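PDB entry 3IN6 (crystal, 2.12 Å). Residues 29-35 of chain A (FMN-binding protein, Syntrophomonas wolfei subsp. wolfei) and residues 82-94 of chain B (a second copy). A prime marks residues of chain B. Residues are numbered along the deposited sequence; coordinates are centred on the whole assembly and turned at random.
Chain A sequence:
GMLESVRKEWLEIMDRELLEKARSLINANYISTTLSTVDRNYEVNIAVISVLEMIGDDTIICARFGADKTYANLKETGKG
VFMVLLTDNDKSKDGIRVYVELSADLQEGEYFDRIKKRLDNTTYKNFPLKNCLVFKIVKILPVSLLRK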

# COMPACT_ATOMS: atom_id res chain seq x y z
N ASN A 29 15.13 1.87 5.22
CA ASN A 29 14.20 2.99 5.42
C ASN A 29 14.02 3.86 4.16
O ASN A 29 14.23 5.06 4.19
CB ASN A 29 14.60 3.84 6.64
CG ASN A 29 14.39 3.13 7.99
OD1 ASN A 29 14.51 3.75 9.03
ND2 ASN A 29 14.06 1.84 7.96
N TYR A 30 13.63 3.23 3.06
CA TYR A 30 13.39 3.99 1.83
C TYR A 30 12.11 4.82 1.98
O TYR A 30 11.18 4.43 2.70
CB TYR A 30 13.25 3.06 0.62
CG TYR A 30 14.54 2.40 0.19
CD1 TYR A 30 15.47 3.09 -0.57
CD2 TYR A 30 14.80 1.08 0.51
CE1 TYR A 30 16.65 2.48 -0.97
CE2 TYR A 30 15.97 0.47 0.11
CZ TYR A 30 16.88 1.17 -0.64
OH TYR A 30 18.04 0.56 -1.02
N ILE A 31 12.09 5.97 1.31
CA ILE A 31 10.92 6.85 1.29
C ILE A 31 9.74 6.03 0.76
O ILE A 31 8.63 6.10 1.30
CB ILE A 31 11.14 8.06 0.35
CG1 ILE A 31 12.29 8.94 0.83
CG2 ILE A 31 9.89 8.92 0.26
CD1 ILE A 31 12.61 10.11 -0.12
N SER A 32 10.02 5.21 -0.25
CA SER A 32 9.00 4.40 -0.90
C SER A 32 8.67 3.14 -0.10
O SER A 32 8.83 2.01 -0.58
CB SER A 32 9.48 4.03 -2.30
OG SER A 32 10.49 3.05 -2.19
N THR A 33 8.24 3.34 1.14
CA THR A 33 7.83 2.29 2.05
C THR A 33 6.46 2.66 2.61
O THR A 33 6.27 3.80 3.05
CB THR A 33 8.82 2.18 3.22
OG1 THR A 33 10.14 1.95 2.72
CG2 THR A 33 8.43 1.05 4.14
N THR A 34 5.52 1.72 2.64
CA THR A 34 4.17 1.99 3.11
C THR A 34 3.63 0.93 4.06
O THR A 34 4.15 -0.20 4.10
CB THR A 34 3.13 2.05 1.94
OG1 THR A 34 2.98 0.74 1.35
CG2 THR A 34 3.53 3.09 0.90
N LEU A 35 2.58 1.30 4.80
CA LEU A 35 1.88 0.40 5.74
C LEU A 35 0.38 0.52 5.42
O LEU A 35 -0.22 1.60 5.53
CB LEU A 35 2.17 0.75 7.20
CG LEU A 35 1.34 0.00 8.28
CD1 LEU A 35 1.55 -1.50 8.15
CD2 LEU A 35 1.71 0.47 9.73
N PHE B 82 -6.08 2.98 -3.81
CA PHE B 82 -4.98 3.06 -4.75
C PHE B 82 -4.00 4.12 -4.28
O PHE B 82 -4.43 5.18 -3.78
CB PHE B 82 -5.44 3.51 -6.15
CG PHE B 82 -6.14 2.44 -6.95
CD1 PHE B 82 -5.40 1.46 -7.60
CD2 PHE B 82 -7.51 2.47 -7.14
CE1 PHE B 82 -6.02 0.49 -8.33
CE2 PHE B 82 -8.14 1.51 -7.89
CZ PHE B 82 -7.40 0.52 -8.49
N MSE B 83 -2.70 3.86 -4.45
CA MSE B 83 -1.69 4.88 -4.19
C MSE B 83 -0.69 4.96 -5.33
O MSE B 83 -0.21 3.92 -5.80
CB MSE B 83 -0.90 4.58 -2.93
CG MSE B 83 -0.26 5.84 -2.36
SE MSE B 83 1.14 5.46 -1.12
CE MSE B 83 0.73 6.87 0.14
N VAL B 84 -0.39 6.18 -5.77
CA VAL B 84 0.65 6.42 -6.77
C VAL B 84 1.71 7.16 -5.97
O VAL B 84 1.46 8.26 -5.49
CB VAL B 84 0.15 7.28 -7.95
CG1 VAL B 84 1.30 7.53 -8.95
CG2 VAL B 84 -1.02 6.60 -8.64
N LEU B 85 2.86 6.52 -5.76
CA LEU B 85 3.92 7.13 -4.96
C LEU B 85 5.12 7.39 -5.84
O LEU B 85 5.66 6.46 -6.44
CB LEU B 85 4.33 6.22 -3.82
CG LEU B 85 5.39 6.74 -2.84
CD1 LEU B 85 4.95 8.07 -2.24
CD2 LEU B 85 5.59 5.70 -1.75
N LEU B 86 5.53 8.64 -5.90
CA LEU B 86 6.68 9.04 -6.71
C LEU B 86 7.75 9.54 -5.75
O LEU B 86 7.45 10.33 -4.86
CB LEU B 86 6.27 10.15 -7.67
CG LEU B 86 5.08 9.88 -8.61
CD1 LEU B 86 4.80 11.09 -9.49
CD2 LEU B 86 5.31 8.65 -9.47
N THR B 87 8.99 9.10 -5.93
CA THR B 87 10.06 9.53 -5.03
C THR B 87 11.44 9.53 -5.65
O THR B 87 11.75 8.70 -6.50
CB THR B 87 10.12 8.63 -3.78
OG1 THR B 87 11.04 9.18 -2.83
CG2 THR B 87 10.56 7.21 -4.14
N ASP B 88 12.27 10.47 -5.19
CA ASP B 88 13.68 10.57 -5.59
C ASP B 88 14.55 9.59 -4.83
O ASP B 88 15.73 9.50 -5.12
CB ASP B 88 14.23 11.98 -5.30
CG ASP B 88 13.94 12.97 -6.40
OD1 ASP B 88 13.84 12.55 -7.57
OD2 ASP B 88 13.87 14.18 -6.11
N ASN B 89 13.98 8.88 -3.85
CA ASN B 89 14.76 7.98 -3.01
C ASN B 89 15.84 8.75 -2.26
O ASN B 89 16.85 8.18 -1.83
CB ASN B 89 15.38 6.83 -3.83
CG ASN B 89 14.34 5.89 -4.40
OD1 ASN B 89 13.38 5.51 -3.72
ND2 ASN B 89 14.54 5.49 -5.66
N ASP B 90 15.62 10.05 -2.10
CA ASP B 90 16.56 10.94 -1.43
C ASP B 90 15.77 11.79 -0.45
O ASP B 90 15.70 11.46 0.73
CB ASP B 90 17.31 11.79 -2.47
CG ASP B 90 18.29 12.78 -1.84
OD1 ASP B 90 18.78 12.53 -0.72
OD2 ASP B 90 18.58 13.81 -2.48
N LYS B 91 15.16 12.86 -0.93
CA LYS B 91 14.37 13.73 -0.07
C LYS B 91 12.92 13.87 -0.56
O LYS B 91 12.01 14.04 0.26
CB LYS B 91 15.01 15.13 -0.00
CG LYS B 91 16.52 15.14 0.28
CD LYS B 91 16.90 14.39 1.54
N SER B 92 12.71 13.76 -1.87
CA SER B 92 11.41 14.04 -2.48
C SER B 92 10.38 12.92 -2.48
O SER B 92 10.70 11.76 -2.67
CB SER B 92 11.64 14.45 -3.94
OG SER B 92 12.56 15.52 -4.03
N LYS B 93 9.12 13.32 -2.28
CA LYS B 93 7.97 12.43 -2.34
C LYS B 93 6.77 13.19 -2.89
O LYS B 93 6.60 14.38 -2.61
CB LYS B 93 7.60 11.86 -0.95
CG LYS B 93 6.87 12.84 -0.01
N ASP B 94 5.94 12.52 -3.68
CA ASP B 94 4.69 13.10 -4.18
C ASP B 94 3.77 11.94 -4.56
O ASP B 94 4.20 10.78 -4.52
CB ASP B 94 4.95 14.02 -5.39
CG ASP B 94 3.79 15.02 -5.65
OD1 ASP B 94 2.69 14.89 -5.06
OD2 ASP B 94 4.00 15.95 -6.46

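The two stretches meet without a hydrogen bond among the modelled atoms; contact between them buries 405 Å², both sides summed. The backbones approach at Ile31 CA to Asn89′ CA (5.9 Å) and Ser32 CA to Thr87′ CA (6.7 Å). In chain B, strand 82-87 turns back through residues 88-92 to strand 93-94, and the two strands pair through Leu86′ N to Asp94′ O and Asp94′ N to Leu86′ O, both 2.9 Å.

Several polar groups at this turn bond to one another. Thr87′ OG1 donates to Ser92′ O (2.6 Å) and accepts from Asn89′ N (3.1 Å), while Ser92′ OG donates to Asp88′ OD2 (2.8 Å). In chain A, Thr33 N bonds Ile31 O (2.8 Å) and Thr33 OG1 bonds Tyr30 O (2.7 Å).

Van der Waals contact centres on Ile31, which has the largest covered area (119 Å²) and whose CB points toward the turn. Ile31 CD1 lies 3.3 Å from Thr87′ OG1, 3.5 Å from Asp90′ O and 3.6 Å from Ser92′ O, so a methyl group sits against oxygens with which it cannot hydrogen-bond. Ile31 CG2 lies 3.9 Å from Lys93′ CB.

Further along, alternate residues of the chain B strand, Met83′, Leu85′ and Thr87′, point toward chain A. Dispersion joins carbon groups where Ser32 CB packs on Thr87′ CG2 (3.8 Å) and Ser32 CA on Leu85′ CD2 (3.7 Å), and a methyl to polarizable selenium where Thr34 CG2 meets selenomethionine Met83′ SE (3.9 Å).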